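Local atomic coordinates of N-methyltransferase (Streptoalloteichus sp. ATCC 53650, PDB entry 5BSZ), a protein that probably transfers a methyl group from S-adenosylmethionine to the nitrogen of a sugar, acting as an N-methyltransferase linked to the trideoxysugar of kedarcidin. Residues A[223-229]-A[240-246]; A[110-116]-A[143-149]; A[22-26]-A[162-166]. All coordinates share one frame. Residues are numbered along the deposited sequence.

Contact 1. Residues A[223-229]-A[240-246]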
loop_
_atom_site.group_PDB
_atom_site.type_symbol
_atom_site.label_atom_id
_atom_site.label_comp_id
_atom_site.label_asym_id
_atom_site.label_seq_id
_atom_site.Cartn_x
_atom_site.Cartn_y
_atom_site.Cartn_z
ATOM N N ALA A 223 -32.778 14.551 27.061
ATOM C CA ALA A 223 -32.087 13.852 28.155
ATOM C C ALA A 223 -32.429 14.442 29.522
ATOM O O ALA A 223 -31.764 14.112 30.513
ATOM C CB ALA A 223 -30.583 13.928 27.944
ATOM N N GLY A 224 -33.411 15.342 29.582
ATOM C CA GLY A 224 -33.849 15.929 30.852
ATOM C C GLY A 224 -32.908 16.981 31.407
ATOM O O GLY A 224 -32.832 17.184 32.627
ATOM N N CYS A 225 -32.167 17.641 30.516
ATOM C CA CYS A 225 -31.280 18.737 30.884
ATOM C C CYS A 225 -31.769 20.034 30.250
ATOM O O CYS A 225 -32.261 20.022 29.125
ATOM C CB CYS A 225 -29.849 18.486 30.388
ATOM S SG CYS A 225 -29.102 17.038 31.181
ATOM N N GLU A 226 -31.567 21.127 30.974
ATOM C CA GLU A 226 -31.811 22.465 30.465
ATOM C C GLU A 226 -30.608 22.843 29.607
ATOM O O GLU A 226 -29.488 22.907 30.154
ATOM C CB GLU A 226 -31.954 23.453 31.637
ATOM C CG GLU A 226 -32.334 24.851 31.178
ATOM C CD GLU A 226 -33.756 24.865 30.630
ATOM O OE1 GLU A 226 -34.662 24.355 31.326
ATOM O OE2 GLU A 226 -33.957 25.336 29.497
ATOM N N PRO A 227 -30.847 23.114 28.299
ATOM C CA PRO A 227 -29.771 23.268 27.307
ATOM C C PRO A 227 -29.264 24.682 27.201
ATOM O O PRO A 227 -30.068 25.591 27.202
ATOM C CB PRO A 227 -30.448 22.944 25.963
ATOM C CG PRO A 227 -31.848 22.498 26.268
ATOM C CD PRO A 227 -32.169 23.010 27.636
ATOM N N GLU A 228 -27.957 24.874 27.131
ATOM C CA GLU A 228 -27.360 26.145 26.783
ATOM C C GLU A 228 -26.352 25.929 25.662
ATOM O O GLU A 228 -25.703 24.881 25.547
ATOM C CB GLU A 228 -26.619 26.766 27.957
ATOM C CG GLU A 228 -27.452 26.916 29.213
ATOM C CD GLU A 228 -26.591 27.294 30.400
ATOM O OE1 GLU A 228 -25.997 28.389 30.376
ATOM O OE2 GLU A 228 -26.466 26.454 31.321
ATOM N N HIS A 229 -26.217 26.954 24.845
ATOM C CA HIS A 229 -25.079 27.068 23.958
ATOM C C HIS A 229 -24.244 28.260 24.398
ATOM O O HIS A 229 -24.741 29.375 24.419
ATOM C CB HIS A 229 -25.575 27.225 22.528
ATOM C CG HIS A 229 -24.474 27.247 21.515
ATOM N ND1 HIS A 229 -24.627 27.787 20.257
ATOM C CD2 HIS A 229 -23.234 26.706 21.541
ATOM C CE1 HIS A 229 -23.508 27.624 19.569
ATOM N NE2 HIS A 229 -22.639 26.992 20.339
ATOM N N LEU A 240 -19.677 25.666 23.196
ATOM C CA LEU A 240 -19.951 24.457 23.942
ATOM C C LEU A 240 -21.424 24.323 24.117
ATOM O O LEU A 240 -22.107 25.333 24.300
ATOM C CB LEU A 240 -19.253 24.502 25.300
ATOM C CG LEU A 240 -17.745 24.492 25.374
ATOM C CD1 LEU A 240 -17.353 24.522 26.842
ATOM C CD2 LEU A 240 -17.072 23.283 24.726
ATOM N N PHE A 241 -21.917 23.086 24.112
ATOM C CA PHE A 241 -23.274 22.809 24.554
ATOM C C PHE A 241 -23.270 22.266 25.967
ATOM O O PHE A 241 -22.510 21.327 26.288
ATOM C CB PHE A 241 -23.994 21.870 23.607
ATOM C CG PHE A 241 -24.194 22.451 22.247
ATOM C CD1 PHE A 241 -25.219 23.370 22.006
ATOM C CD2 PHE A 241 -23.313 22.169 21.225
ATOM C CE1 PHE A 241 -25.373 23.930 20.748
ATOM C CE2 PHE A 241 -23.443 22.746 19.977
ATOM C CZ PHE A 241 -24.478 23.613 19.725
ATOM N N VAL A 242 -24.063 22.915 26.811
ATOM C CA VAL A 242 -24.100 22.563 28.254
ATOM C C VAL A 242 -25.523 22.304 28.676
ATOM O O VAL A 242 -26.454 22.966 28.190
ATOM C CB VAL A 242 -23.490 23.659 29.134
ATOM C CG1 VAL A 242 -23.552 23.291 30.614
ATOM C CG2 VAL A 242 -22.038 23.901 28.739
ATOM N N GLY A 243 -25.692 21.320 29.551
ATOM C CA GLY A 243 -26.998 20.976 30.086
ATOM C C GLY A 243 -26.890 20.822 31.591
ATOM O O GLY A 243 -25.887 20.296 32.122
ATOM N N VAL A 244 -27.922 21.317 32.281
ATOM C CA VAL A 244 -28.005 21.129 33.723
ATOM C C VAL A 244 -29.127 20.188 33.960
ATOM O O VAL A 244 -30.250 20.423 33.503
ATOM C CB VAL A 244 -28.253 22.437 34.470
ATOM C CG1 VAL A 244 -28.528 22.171 35.949
ATOM C CG2 VAL A 244 -27.041 23.330 34.264
ATOM N N ARG A 245 -28.830 19.070 34.608
ATOM C CA ARG A 245 -29.879 18.076 34.755
ATOM C C ARG A 245 -31.037 18.619 35.658
ATOM O O ARG A 245 -30.783 19.099 36.765
ATOM C CB ARG A 245 -29.260 16.848 35.376
ATOM C CG ARG A 245 -30.212 15.751 35.745
ATOM C CD ARG A 245 -30.598 14.892 34.585
ATOM N NE ARG A 245 -30.660 13.507 35.046
ATOM C CZ ARG A 245 -31.370 12.565 34.448
ATOM N NH1 ARG A 245 -31.333 11.333 34.930
ATOM N NH2 ARG A 245 -32.091 12.851 33.364
ATOM N N ARG A 246 -32.276 18.514 35.184
ATOM C CA ARG A 246 -33.463 19.066 35.857
ATOM C C ARG A 246 -34.168 18.028 36.714
ATOM O O ARG A 246 -34.278 16.875 36.299
ATOM C CB ARG A 246 -34.512 19.544 34.841
ATOM C CG ARG A 246 -34.044 20.543 33.799
ATOM C CD ARG A 246 -35.233 21.057 32.979
ATOM N NE ARG A 246 -35.506 20.289 31.762
ATOM C CZ ARG A 246 -35.478 20.781 30.520
ATOM N NH1 ARG A 246 -35.188 22.058 30.302
ATOM N NH2 ARG A 246 -35.740 20.004 29.472
#
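Leu-240 opens the second strand, and its carbonyl O lies 3.3 Å from CD2 of His-229, near the plane of the imidazole. Phe-241 comes next, forming a non-hydrogen-bonded pair with His-229; the two rings make an offset stack, centroids 4.3 Å apart and planes at 16°. NE2 of His-229 is hydrogen-bonded to the carbonyl O of Arg-238, and Tyr-216 also stacks with Phe-241. Val-242 exchanges two backbone hydrogen bonds with Glu-228 (Glu-228 N to Val-242 O, 2.6 Å; Val-242 N to Glu-228 O, 2.9 Å), and the Glu-228 carboxylate turns to Arg-44 of helix 30-44. This antiparallel hairpin is the edge of the Rossmann-like methyltransferase sheet: 240-245 lies next to 143-146, and 225-230 is outermost within this chain. At Gly-243 a side chain would run into CB of Cys-225, so the strands can close to 4.5 Å between the CA atoms of Pro-227 and Gly-243. Val-244 repeats the paired bonding, Val-244 N to Glu-226 O at 3.1 Å and Glu-226 N to Val-244 O at 2.9 Å. Arg-245 faces Cys-225, its CA 3.8 Å from SG. Arg-246 N then donates to Gly-224 O at 2.9 Å, where Gly-224, at positive phi, ends helix 213-222 in a Schellman motif, and Arg-246 NH1 forms a 2.6 Å salt bridge with Glu-226 OE1.

Contact 2. Residues A[110-116]-A[143-149]. With SAH (S-adenosyl-L-homocysteine), chain B.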
loop_
_atom_site.group_PDB
_atom_site.type_symbol
_atom_site.label_atom_id
_atom_site.label_comp_id
_atom_site.label_asym_id
_atom_site.label_seq_id
_atom_site.Cartn_x
_atom_site.Cartn_y
_atom_site.Cartn_z
ATOM N N ALA A 110 -20.271 16.385 37.336
ATOM C CA ALA A 110 -20.137 16.796 35.909
ATOM C C ALA A 110 -19.790 15.609 35.006
ATOM O O ALA A 110 -19.069 14.667 35.402
ATOM C CB ALA A 110 -19.034 17.813 35.780
ATOM N N VAL A 111 -20.306 15.658 33.783
ATOM C CA VAL A 111 -19.912 14.701 32.732
ATOM C C VAL A 111 -19.470 15.527 31.496
ATOM O O VAL A 111 -20.166 16.466 31.038
ATOM C CB VAL A 111 -21.060 13.730 32.401
ATOM C CG1 VAL A 111 -20.717 12.795 31.240
ATOM C CG2 VAL A 111 -21.471 12.853 33.602
ATOM N N CYS A 112 -18.318 15.177 30.932
ATOM C CA CYS A 112 -17.917 15.849 29.700
ATOM C C CYS A 112 -17.581 14.870 28.586
ATOM O O CYS A 112 -17.236 13.692 28.807
ATOM C CB CYS A 112 -16.791 16.857 29.955
ATOM S SG CYS A 112 -15.259 16.133 30.586
ATOM N N CYS A 113 -17.682 15.370 27.358
ATOM C CA CYS A 113 -17.215 14.629 26.199
ATOM C C CYS A 113 -16.573 15.652 25.256
ATOM O O CYS A 113 -17.263 16.573 24.781
ATOM C CB CYS A 113 -18.430 13.977 25.563
ATOM S SG CYS A 113 -18.042 12.957 24.117
ATOM N N LEU A 114 -15.276 15.520 25.041
ATOM C CA LEU A 114 -14.495 16.626 24.518
ATOM C C LEU A 114 -13.996 16.383 23.089
ATOM O O LEU A 114 -13.973 15.251 22.622
ATOM C CB LEU A 114 -13.311 16.890 25.439
ATOM C CG LEU A 114 -13.701 17.285 26.861
ATOM C CD1 LEU A 114 -12.461 17.504 27.699
ATOM C CD2 LEU A 114 -14.557 18.540 26.874
ATOM N N THR A 115 -13.541 17.467 22.464
ATOM C CA THR A 115 -12.941 17.503 21.139
ATOM C C THR A 115 -13.742 16.839 20.040
ATOM O O THR A 115 -13.200 16.199 19.161
ATOM C CB THR A 115 -11.498 16.980 21.192
ATOM O OG1 THR A 115 -11.500 15.593 21.505
ATOM C CG2 THR A 115 -10.845 17.615 22.293
ATOM N N GLY A 116 -15.043 17.073 20.060
ATOM C CA GLY A 116 -15.951 16.573 19.072
ATOM C C GLY A 116 -16.245 15.106 19.065
ATOM O O GLY A 116 -16.781 14.608 18.072
ATOM N N VAL A 143 -23.926 18.900 35.774
ATOM C CA VAL A 143 -23.575 19.622 34.527
ATOM C C VAL A 143 -22.979 18.691 33.459
ATOM O O VAL A 143 -21.997 17.957 33.696
ATOM C CB VAL A 143 -22.569 20.730 34.809
ATOM C CG1 VAL A 143 -22.392 21.667 33.623
ATOM C CG2 VAL A 143 -22.973 21.561 36.046
ATOM N N LEU A 144 -23.581 18.771 32.284
ATOM C CA LEU A 144 -23.177 17.962 31.142
ATOM C C LEU A 144 -22.553 18.936 30.146
ATOM O O LEU A 144 -23.172 19.946 29.770
ATOM C CB LEU A 144 -24.379 17.247 30.564
ATOM C CG LEU A 144 -24.109 15.993 29.728
ATOM C CD1 LEU A 144 -25.471 15.406 29.390
ATOM C CD2 LEU A 144 -23.333 16.273 28.459
ATOM N N VAL A 145 -21.292 18.705 29.835
ATOM C CA VAL A 145 -20.524 19.581 28.918
ATOM C C VAL A 145 -20.105 18.829 27.656
ATOM O O VAL A 145 -19.310 17.873 27.670
ATOM C CB VAL A 145 -19.270 20.155 29.591
ATOM C CG1 VAL A 145 -18.544 21.157 28.744
ATOM C CG2 VAL A 145 -19.567 20.784 30.949
ATOM N N ILE A 146 -20.607 19.311 26.527
ATOM C CA ILE A 146 -20.246 18.739 25.199
ATOM C C ILE A 146 -19.485 19.764 24.371
ATOM O O ILE A 146 -19.954 20.904 24.191
ATOM C CB ILE A 146 -21.513 18.357 24.441
ATOM C CG1 ILE A 146 -22.278 17.294 25.222
ATOM C CG2 ILE A 146 -21.169 17.875 23.034
ATOM C CD1 ILE A 146 -23.664 17.028 24.672
ATOM N N ASP A 147 -18.265 19.378 24.003
ATOM C CA ASP A 147 -17.451 20.092 23.043
ATOM C C ASP A 147 -17.805 19.485 21.676
ATOM O O ASP A 147 -17.324 18.410 21.318
ATOM C CB ASP A 147 -15.958 19.904 23.352
ATOM C CG ASP A 147 -15.032 20.664 22.379
ATOM O OD1 ASP A 147 -15.536 21.521 21.597
ATOM O OD2 ASP A 147 -13.802 20.362 22.379
ATOM N N PRO A 148 -18.736 20.119 20.963
ATOM C CA PRO A 148 -19.308 19.549 19.760
ATOM C C PRO A 148 -18.290 19.513 18.634
ATOM O O PRO A 148 -17.270 20.204 18.690
ATOM C CB PRO A 148 -20.458 20.522 19.426
ATOM C CG PRO A 148 -19.895 21.827 19.833
ATOM C CD PRO A 148 -19.129 21.532 21.109
ATOM N N TRP A 149 -18.536 18.662 17.650
ATOM C CA TRP A 149 -17.806 18.766 16.371
ATOM C C TRP A 149 -18.499 19.883 15.579
ATOM O O TRP A 149 -19.509 20.476 16.068
ATOM C CB TRP A 149 -17.871 17.411 15.645
ATOM C CG TRP A 149 -17.124 17.368 14.332
ATOM C CD1 TRP A 149 -17.664 17.054 13.118
ATOM C CD2 TRP A 149 -15.747 17.686 14.073
ATOM N NE1 TRP A 149 -16.720 17.142 12.145
ATOM C CE2 TRP A 149 -15.534 17.541 12.698
ATOM C CE3 TRP A 149 -14.671 18.060 14.868
ATOM C CZ2 TRP A 149 -14.293 17.770 12.099
ATOM C CZ3 TRP A 149 -13.431 18.263 14.268
ATOM C CH2 TRP A 149 -13.262 18.152 12.888
HETATM N N SAH B . -11.751 13.308 24.278
HETATM C CA SAH B . -10.372 12.880 23.832
HETATM C CB SAH B . -10.366 11.794 22.735
HETATM C CG SAH B . -10.062 12.117 21.292
HETATM S SD SAH B . -10.041 10.802 20.121
HETATM C C SAH B . -9.646 14.160 23.544
HETATM O O SAH B . -10.180 15.260 23.494
HETATM O OXT SAH B . -8.453 14.138 23.504
HETATM C "C5'" SAH B . -11.661 10.082 20.160
HETATM C "C4'" SAH B . -11.685 8.921 21.173
HETATM O "O4'" SAH B . -13.009 8.364 21.271
HETATM C "C3'" SAH B . -10.809 7.743 20.756
HETATM O "O3'" SAH B . -9.882 7.510 21.813
HETATM C "C2'" SAH B . -11.708 6.525 20.608
HETATM O "O2'" SAH B . -11.092 5.310 21.105
HETATM C "C1'" SAH B . -12.921 6.953 21.392
HETATM N N9 SAH B . -14.194 6.343 20.964
HETATM C C8 SAH B . -14.628 6.126 19.686
HETATM N N7 SAH B . -15.838 5.523 19.697
HETATM C C5 SAH B . -16.153 5.323 21.004
HETATM C C6 SAH B . -17.282 4.719 21.707
HETATM N N6 SAH B . -18.270 4.237 20.931
HETATM N N1 SAH B . -17.252 4.736 23.059
HETATM C C2 SAH B . -16.219 5.208 23.763
HETATM N N3 SAH B . -15.142 5.785 23.200
HETATM C C4 SAH B . -15.071 5.867 21.850
HETATM O O HOH W 1 -17.809 15.836 22.026
#
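Strands 110-113 and 143-146 run parallel, 10° apart, in the beta-alpha-beta unit whose helix 124-135 covers the face carrying Val-111, Cys-113, Leu-144 and Ile-146. On the other face CB of Cys-112 lies 4.1 Å from CB of Val-145, with the Cys-112 sulphur in the p rotamer, while Cys-113, chi1 t, carries its sulphur along the helix-covered side. Backbone bonds zip the pair from Val-111 N to Val-143 O (2.9 Å) up to Asp-147 N to Cys-113 O (3.1 Å). Past the strand ends Asp-147, chi1 t, swings its carboxylate across so that OD2 accepts Thr-115 N at 2.9 Å; OD1 pairs with Arg-238. Gly-116 N donates to Asp-147 O at 2.9 Å, and water 1 bridges Cys-113 O and Asp-147 O. Thr-115, chi1 p with positive phi, turns OG1 toward the S-adenosylhomocysteine carboxylate, and Leu-114 O accepts a weak bond from the ligand's amino N at 3.4 Å. One aspartate thus fixes the backbone of the turn that presents Leu-114 and Thr-115 to the amino-acid end of the cofactor product.

Contact 3. Residues A[22-26]-A[162-166]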
loop_
_atom_site.group_PDB
_atom_site.type_symbol
_atom_site.label_atom_id
_atom_site.label_comp_id
_atom_site.label_asym_id
_atom_site.label_seq_id
_atom_site.Cartn_x
_atom_site.Cartn_y
_atom_site.Cartn_z
ATOM N N PHE A 22 -0.954 10.746 20.833
ATOM C CA PHE A 22 0.207 11.538 21.286
ATOM C C PHE A 22 0.465 12.629 20.252
ATOM O O PHE A 22 0.627 13.817 20.550
ATOM C CB PHE A 22 1.497 10.706 21.387
ATOM C CG PHE A 22 2.727 11.478 20.972
ATOM C CD1 PHE A 22 3.299 11.295 19.716
ATOM C CD2 PHE A 22 3.281 12.436 21.820
ATOM C CE1 PHE A 22 4.411 12.026 19.325
ATOM C CE2 PHE A 22 4.393 13.173 21.433
ATOM C CZ PHE A 22 4.958 12.968 20.184
ATOM N N TYR A 23 0.501 12.169 19.010
ATOM C CA TYR A 23 0.996 12.945 17.908
ATOM C C TYR A 23 0.044 14.101 17.582
ATOM O O TYR A 23 0.453 15.266 17.597
ATOM C CB TYR A 23 1.207 11.996 16.729
ATOM C CG TYR A 23 2.188 12.543 15.746
ATOM C CD1 TYR A 23 3.514 12.128 15.747
ATOM C CD2 TYR A 23 1.792 13.505 14.841
ATOM C CE1 TYR A 23 4.421 12.650 14.843
ATOM C CE2 TYR A 23 2.685 14.030 13.934
ATOM C CZ TYR A 23 3.996 13.602 13.934
ATOM O OH TYR A 23 4.857 14.144 13.004
ATOM N N ARG A 24 -1.219 13.773 17.308
ATOM C CA ARG A 24 -2.300 14.757 17.250
ATOM C C ARG A 24 -2.233 15.782 18.385
ATOM O O ARG A 24 -2.466 16.974 18.166
ATOM C CB ARG A 24 -3.653 14.056 17.343
ATOM C CG ARG A 24 -4.159 13.437 16.052
ATOM C CD ARG A 24 -5.589 12.963 16.259
ATOM N NE ARG A 24 -6.029 12.040 15.220
ATOM C CZ ARG A 24 -7.007 11.145 15.359
ATOM N NH1 ARG A 24 -7.670 11.024 16.504
ATOM N NH2 ARG A 24 -7.325 10.355 14.340
ATOM N N GLY A 25 -1.922 15.314 19.593
ATOM C CA GLY A 25 -1.969 16.145 20.797
ATOM C C GLY A 25 -0.936 17.256 20.905
ATOM O O GLY A 25 -0.961 18.043 21.850
ATOM N N ARG A 26 -0.033 17.350 19.936
ATOM C CA ARG A 26 1.196 18.102 20.151
ATOM C C ARG A 26 0.983 19.615 20.276
ATOM O O ARG A 26 1.520 20.241 21.198
ATOM C CB ARG A 26 2.234 17.731 19.090
ATOM C CG ARG A 26 3.070 16.525 19.503
ATOM C CD ARG A 26 3.759 15.878 18.315
ATOM N NE ARG A 26 4.088 16.845 17.273
ATOM C CZ ARG A 26 5.113 17.689 17.331
ATOM N NH1 ARG A 26 5.915 17.697 18.393
ATOM N NH2 ARG A 26 5.349 18.525 16.328
ATOM N N HIS A 162 -0.032 19.065 8.211
ATOM C CA HIS A 162 1.137 18.174 8.295
ATOM C C HIS A 162 1.865 18.426 9.584
ATOM O O HIS A 162 1.722 19.475 10.168
ATOM C CB HIS A 162 2.102 18.432 7.152
ATOM C CG HIS A 162 2.831 19.735 7.259
ATOM N ND1 HIS A 162 2.410 20.872 6.604
ATOM C CD2 HIS A 162 3.951 20.079 7.937
ATOM C CE1 HIS A 162 3.241 21.863 6.874
ATOM N NE2 HIS A 162 4.157 21.419 7.716
ATOM N N ASP A 163 2.657 17.477 10.029
ATOM C CA ASP A 163 3.485 17.678 11.189
ATOM C C ASP A 163 4.741 16.843 10.950
ATOM O O ASP A 163 4.724 15.885 10.176
ATOM C CB ASP A 163 2.771 17.139 12.429
ATOM C CG ASP A 163 3.396 17.630 13.742
ATOM O OD1 ASP A 163 3.037 17.101 14.812
ATOM O OD2 ASP A 163 4.228 18.566 13.728
ATOM N N VAL A 164 5.812 17.160 11.661
ATOM C CA VAL A 164 7.041 16.403 11.590
ATOM C C VAL A 164 7.618 16.316 12.977
ATOM O O VAL A 164 7.655 17.321 13.675
ATOM C CB VAL A 164 8.133 17.104 10.748
ATOM C CG1 VAL A 164 9.361 16.208 10.674
ATOM C CG2 VAL A 164 7.647 17.443 9.351
ATOM N N VAL A 165 8.111 15.150 13.370
ATOM C CA VAL A 165 8.809 15.007 14.651
ATOM C C VAL A 165 10.111 14.268 14.337
ATOM O O VAL A 165 10.078 13.112 13.919
ATOM C CB VAL A 165 7.938 14.218 15.647
ATOM C CG1 VAL A 165 8.707 13.850 16.904
ATOM C CG2 VAL A 165 6.704 15.032 16.013
ATOM N N GLU A 166 11.241 14.941 14.509
ATOM C CA GLU A 166 12.564 14.431 14.141
ATOM C C GLU A 166 13.339 14.186 15.420
ATOM O O GLU A 166 13.729 15.122 16.102
ATOM C CB GLU A 166 13.308 15.424 13.235
ATOM C CG GLU A 166 14.708 14.945 12.873
ATOM C CD GLU A 166 15.468 15.941 12.029
ATOM O OE1 GLU A 166 16.570 15.593 11.560
ATOM O OE2 GLU A 166 14.955 17.062 11.823
#
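Tyr-23, Asp-163 and Val-165 bury most of the surface here, and Arg-26 completes the group. Tyr-23, near the end of helix 18-24, with chi1 t, points its ring at the strand, nearly perpendicular to it: CE1 packs 3.5 Å from CG2 of Val-165, and CE2 comes within 3.2 Å of OD1 of Asp-163. OH of Tyr-23 passes 3.4 Å from N of Val-164, at a poor angle, and finds its hydrogen bond at the carbonyl of Val-172 on the adjoining strand, while Tyr-191 meets the ring edge-to-face. Strand 160-166 is, within this chain, an outer strand of the four-stranded antiparallel sheet, so this contact packs an N-terminal helix against the sheet that stands apart from the Rossmann-like domain. Asp-163 points toward 22-26 and is met by Arg-26 in a bidentate salt bridge: NE of Arg-26 to OD1 of Asp-163 at 2.7 Å and NH2 of Arg-26 to OD2 of Asp-163 at 2.8 Å, with a weak third bond from NH2 to OD1 at 3.1 Å. Val-165 lies two residues further along, on the same side of the strand, and lays CG2 over one face of the guanidinium, 3.4 Å from CZ of Arg-26. The same methyl therefore touches both tyrosine and arginine. His-162 of a second subunit packs on Val-164, which points away from 22-26.

Overall arrangement
From the N terminus, helix 18-24 supplies the first half of contact 3, which closes only when the chain reaches strand 160-166. All of contact 2 lies within that long excursion: strand 110-113 is left, helix 124-135 crosses over, and strand 143-146 returns beside it. Contact 1 follows later and separately, a short hairpin of 225-230 and 240-245. Contacts 1 and 2 share one sheet, since Gly-243 O and Phe-241 O probably bond to Leu-144 N and Ile-146 N, both at 2.8 Å. Contact 3 ties the end of helix 18-24 and Arg-26 to the antiparallel sheet, its centre about 24 Å from that of contact 2 and about 35 Å from that of contact 1.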